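Local coordinates for putative TetR transcriptional regulator (Rhodococcus sp., PDB 2I10), which probably binds operator DNA through an N-terminal helix-turn-helix domain and regulates transcription, as TetR-family proteins typically do as dimers, at the interface of chains A and B. Residues are numbered along the deposited sequence; one frame, centred on the assembly and turned at random. Chains: chain A/B, Putative TetR transcriptional regulator.

Contact 1: the interface of chains A and B. Residues chain A 109-111, 131; chain B 104, 173, 176-177.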
# COMPACT_ATOMS: atom_id res chain seq x y z
N THR A 109 -3.91 5.37 1.32
CA THR A 109 -2.62 4.85 1.78
C THR A 109 -1.45 5.70 1.25
O THR A 109 -0.31 5.61 1.75
CB THR A 109 -2.40 3.35 1.33
OG1 THR A 109 -2.73 3.20 -0.05
CG2 THR A 109 -3.22 2.36 2.15
N VAL A 110 -1.71 6.47 0.20
CA VAL A 110 -0.65 7.25 -0.46
C VAL A 110 -1.14 8.67 -0.73
O VAL A 110 -2.35 8.92 -0.76
CB VAL A 110 -0.15 6.63 -1.82
CG1 VAL A 110 0.66 5.37 -1.58
CG2 VAL A 110 -1.32 6.38 -2.77
N GLN A 111 -0.20 9.57 -0.99
CA GLN A 111 -0.52 10.98 -1.20
C GLN A 111 -0.45 11.40 -2.69
O GLN A 111 -0.02 12.51 -3.01
CB GLN A 111 0.37 11.86 -0.30
CG GLN A 111 0.46 11.41 1.20
CD GLN A 111 1.60 10.38 1.49
OE1 GLN A 111 1.34 9.28 2.00
NE2 GLN A 111 2.84 10.75 1.17
N ARG A 131 -0.08 10.37 9.12
CA ARG A 131 1.03 9.41 8.98
C ARG A 131 2.11 9.64 10.03
O ARG A 131 2.61 8.70 10.69
CB ARG A 131 1.72 9.55 7.62
CG ARG A 131 1.01 8.94 6.47
CD ARG A 131 2.02 8.75 5.27
NE ARG A 131 2.36 7.36 5.19
CZ ARG A 131 3.55 6.83 5.47
NH1 ARG A 131 4.61 7.57 5.79
NH2 ARG A 131 3.67 5.54 5.37
N PRO B 104 5.84 8.45 -5.80
CA PRO B 104 4.75 8.82 -4.86
C PRO B 104 3.40 8.10 -5.02
O PRO B 104 2.53 8.27 -4.17
CB PRO B 104 4.56 10.32 -5.11
CG PRO B 104 4.86 10.49 -6.57
CD PRO B 104 5.95 9.44 -6.90
N VAL B 173 3.90 1.26 -0.05
CA VAL B 173 3.24 2.44 0.53
C VAL B 173 4.23 3.34 1.30
O VAL B 173 4.24 4.55 1.11
CB VAL B 173 2.04 2.03 1.47
CG1 VAL B 173 1.63 3.25 2.39
CG2 VAL B 173 0.89 1.55 0.62
N ALA B 176 6.55 5.09 -1.23
CA ALA B 176 5.79 6.10 -1.91
C ALA B 176 5.63 7.38 -1.07
O ALA B 176 5.54 8.48 -1.63
CB ALA B 176 4.39 5.56 -2.32
N SER B 177 5.63 7.22 0.25
CA SER B 177 5.40 8.32 1.18
C SER B 177 6.73 8.97 1.54
O SER B 177 6.78 10.00 2.16
CB SER B 177 4.63 7.82 2.41
OG SER B 177 3.40 7.18 2.00
O HOH W 1 2.34 9.50 -1.84

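Contact 2: the interface of chains A and B. Residues chain A 114; chain B 21-22, 25, 105.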
# COMPACT_ATOMS: atom_id res chain seq x y z
N LEU A 114 -2.92 8.21 -9.58
CA LEU A 114 -2.79 8.06 -11.02
C LEU A 114 -4.04 8.62 -11.71
O LEU A 114 -3.94 9.50 -12.57
CB LEU A 114 -2.56 6.60 -11.38
CG LEU A 114 -1.22 6.09 -11.94
CD1 LEU A 114 -0.65 7.04 -12.97
CD2 LEU A 114 -0.18 5.82 -10.92
N MSE B 21 2.72 5.35 -17.89
CA MSE B 21 1.83 4.77 -16.87
C MSE B 21 0.43 5.40 -16.79
O MSE B 21 -0.56 4.66 -16.79
CB MSE B 21 2.47 4.80 -15.47
CG MSE B 21 1.59 4.26 -14.31
SE MSE B 21 1.65 2.32 -14.35
CE MSE B 21 0.30 1.78 -15.72
N GLU B 22 0.33 6.72 -16.72
CA GLU B 22 -0.99 7.38 -16.61
C GLU B 22 -1.87 7.06 -17.79
O GLU B 22 -3.06 6.87 -17.62
CB GLU B 22 -0.89 8.93 -16.51
CG GLU B 22 0.26 9.39 -15.65
CD GLU B 22 0.34 10.91 -15.46
OE1 GLU B 22 0.32 11.70 -16.45
OE2 GLU B 22 0.44 11.30 -14.28
N TRP B 25 -2.73 3.43 -17.63
CA TRP B 25 -3.59 3.20 -16.46
C TRP B 25 -5.03 3.50 -16.86
O TRP B 25 -5.91 2.69 -16.63
CB TRP B 25 -3.18 4.10 -15.32
CG TRP B 25 -3.99 3.93 -14.08
CD1 TRP B 25 -5.05 4.72 -13.66
CD2 TRP B 25 -3.81 2.93 -13.07
NE1 TRP B 25 -5.53 4.25 -12.46
CE2 TRP B 25 -4.78 3.17 -12.06
CE3 TRP B 25 -2.90 1.88 -12.91
CZ2 TRP B 25 -4.89 2.37 -10.92
CZ3 TRP B 25 -3.00 1.08 -11.79
CH2 TRP B 25 -4.01 1.33 -10.80
N PHE B 105 3.21 7.33 -6.09
CA PHE B 105 1.94 6.63 -6.33
C PHE B 105 1.85 5.26 -5.63
O PHE B 105 0.76 4.70 -5.43
CB PHE B 105 1.70 6.45 -7.85
CG PHE B 105 1.49 7.75 -8.58
CD1 PHE B 105 2.53 8.33 -9.29
CD2 PHE B 105 0.26 8.39 -8.53
CE1 PHE B 105 2.35 9.51 -9.96
CE2 PHE B 105 0.07 9.60 -9.19
CZ PHE B 105 1.12 10.16 -9.91

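Contact 3: the interface of chains A and B. Residues chain A 159, 162-163, 166; chain B 174, 179, 183-184, 187.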
# COMPACT_ATOMS: atom_id res chain seq x y z
N ALA A 159 13.58 1.46 12.76
CA ALA A 159 13.29 0.46 11.72
C ALA A 159 12.09 -0.38 12.12
O ALA A 159 11.28 -0.72 11.25
CB ALA A 159 14.46 -0.44 11.45
N ARG A 162 8.89 1.71 11.42
CA ARG A 162 8.69 1.66 9.97
C ARG A 162 8.12 0.32 9.53
O ARG A 162 7.26 0.27 8.70
CB ARG A 162 10.00 1.93 9.22
CG ARG A 162 9.82 2.07 7.71
CD ARG A 162 9.02 3.30 7.36
NE ARG A 162 9.71 4.51 7.78
CZ ARG A 162 9.24 5.75 7.67
NH1 ARG A 162 8.05 5.99 7.15
NH2 ARG A 162 9.97 6.76 8.10
N TYR A 163 8.62 -0.78 10.09
CA TYR A 163 8.03 -2.09 9.78
C TYR A 163 6.53 -2.13 10.13
O TYR A 163 5.70 -2.59 9.36
CB TYR A 163 8.80 -3.24 10.46
CG TYR A 163 7.93 -4.49 10.50
CD1 TYR A 163 7.79 -5.29 9.34
CD2 TYR A 163 7.16 -4.80 11.65
CE1 TYR A 163 6.96 -6.40 9.34
CE2 TYR A 163 6.31 -5.90 11.65
CZ TYR A 163 6.22 -6.69 10.50
OH TYR A 163 5.43 -7.80 10.46
N ALA A 166 4.40 -0.32 7.63
CA ALA A 166 4.28 -1.14 6.41
C ALA A 166 3.25 -2.25 6.61
O ALA A 166 2.39 -2.45 5.76
CB ALA A 166 5.67 -1.72 6.06
N GLU B 174 5.09 2.75 2.11
CA GLU B 174 6.06 3.50 2.85
C GLU B 174 7.06 4.19 1.94
O GLU B 174 7.37 5.35 2.14
CB GLU B 174 6.72 2.64 3.95
CG GLU B 174 5.74 2.29 5.07
CD GLU B 174 5.24 3.54 5.77
OE1 GLU B 174 6.04 4.45 6.07
OE2 GLU B 174 4.04 3.64 5.95
N ALA B 179 9.72 7.33 2.81
CA ALA B 179 10.55 6.70 3.82
C ALA B 179 12.00 6.58 3.32
O ALA B 179 12.22 6.24 2.15
CB ALA B 179 9.97 5.31 4.20
N GLU B 183 16.34 2.82 6.08
CA GLU B 183 15.30 2.48 7.03
C GLU B 183 14.29 1.46 6.44
O GLU B 183 13.86 0.52 7.13
CB GLU B 183 14.58 3.74 7.43
CG GLU B 183 13.55 3.58 8.50
CD GLU B 183 13.10 4.91 9.05
OE1 GLU B 183 13.97 5.74 9.35
OE2 GLU B 183 11.89 5.11 9.21
N LEU B 184 13.90 1.65 5.19
CA LEU B 184 12.94 0.74 4.56
C LEU B 184 13.55 -0.65 4.32
O LEU B 184 12.88 -1.68 4.47
CB LEU B 184 12.36 1.33 3.25
CG LEU B 184 10.93 0.88 2.94
CD1 LEU B 184 9.99 1.11 4.13
CD2 LEU B 184 10.38 1.55 1.68
N ALA B 187 13.47 -2.36 7.54
CA ALA B 187 12.12 -2.85 7.71
C ALA B 187 11.82 -4.14 6.91
O ALA B 187 11.12 -5.03 7.43
CB ALA B 187 11.10 -1.77 7.35

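Contact 1: the interface of chains A and B
B:Ser177 meets A:Gln111 and A:Arg131 at the last turn of helix 157-177, pressed between a loop and a helix of chain A. From its CB outward: CB sits above the middle of the A:Arg131 guanidinium face, 3.4 Å from CZ, and also lies near the A:Gln111 amide. The hydroxyl OG, turned anti to the carbonyl carbon (chi1 -55°), is placed to donate to either of two oxygens, the amide OE1 of A:Gln111 or the backbone O of B:Val173 one helical turn back, each 2.9 Å away, so its one hydrogen must be shared or exchanged between them. OE1 is met in its carbonyl plane, on a lone pair; B:Val173 O is met from a tilt out of plane. A:Gln111 reaches the serine because its chain bends at chi2 (88°). Its backbone N binds a water at 2.7 Å, and this water also reaches B:Pro104 O at 2.6 Å, bridging the two loops. Apolar contacts flank these bonds: A:Val110 CG1 meets B:Ala176 CB at 3.8 Å, and A:Thr109 and B:Val173 cross at about a right angle. Residues 109-111 are loop in chain A, so the patch joins this loop and helix 121-148 to the C-terminal end of the partner's helix 157-177.

Contact 2: the interface of chains A and B
A:Leu114, with 96 Å² of its surface hidden by chain B, inserts between B:Phe105 and B:Trp25, joining a loop of one TetR-family subunit to helix 15-27 of the other, in the N-terminal region that also carries the predicted helix-turn-helix. The leucine spreads its atoms over different neighbours. Its CB lies over the face of the B:Trp25 indole, 3.9 Å from CD1 and displaced toward the rim, a CH-pi contact with the five-membered ring. Here the tryptophan CG stands opposite the backbone N (chi1 -179°), and the two side chains cross obliquely. The CD2 methyl turns to the other aromatic group and lies over the B:Phe105 ring, 3.5 Å from CG, with the side chains at about a right angle. CE2 of that ring also comes within 3.3 Å of the leucine backbone N, which approaches obliquely. CD1 points to the helix itself: it touches B:Glu22 at CA, 3.7 Å away, and at CG, so the glutamate contributes its aliphatic stem. Selenomethionine B:Met21 crosses the leucine at about a right angle and brings its CG to 3.8 Å from CD1. Replacing A:Leu114 with alanine would probably leave the B:Phe105 face and the CA of B:Glu22 without their methyl partners, weakening the hold of this loop on the helix.

Contact 3: the interface of chains A and B
Helix 157-176 of chain A packs here against helices 157-177 and 181-192 of chain B, within the C-terminal region through which TetR-family proteins typically dimerise. A:Arg162 is held between two acidic residues, B:Glu183 and B:Glu174, one from each partner helix. Bends at chi2 (66°) and chi3 (63°) fold its chain and set the guanidinium between them. Side-on, NE and NH2 both donate to one carboxylate oxygen, OE2 of B:Glu183, NE at 2.7 Å. They come from the same face of the carboxylate, both out of its plane, while OE2 stays close to the guanidinium plane. NH1 forms a salt bridge to B:Glu174 OE1 at 2.8 Å, meeting that oxygen nearly along its C-O axis. The flanking carboxylates would probably stabilise the arginine's positive charge and limit rotation of the group. B:Ala179 CB rests on one guanidinium face, 3.6 Å from CZ, offset toward the rim. Lower on the chain, CG touches the B:Leu184 CD1 methyl at 3.7 Å. The small B:Ala187 probably allows the close approach of the helices, its CB packing against the backbone of A:Tyr163, 3.8 Å from N. The CG methylene of B:Glu174 also lies 4.0 Å from A:Ala166 CA.

Contact 1 lies between the others, its C-alpha centre about 12 Å from that of contact 3 and about 14 Å from that of contact 2; contacts 2 and 3 are about 24 Å apart. Helix 157-177 of chain B serves contacts 1 and 3, and B:Pro104 and B:Phe105 tie contact 1 to contact 2. A:Arg131 of contact 1 and A:Arg162 of contact 3 both line the p-nitrophenol pocket, so the ligand site adjoins the dimer interface. The interface thus runs from the C-terminal helices to the N-terminal region that carries the predicted helix-turn-helix. With its twin, contact 2 could help place the two helix-turn-helix units.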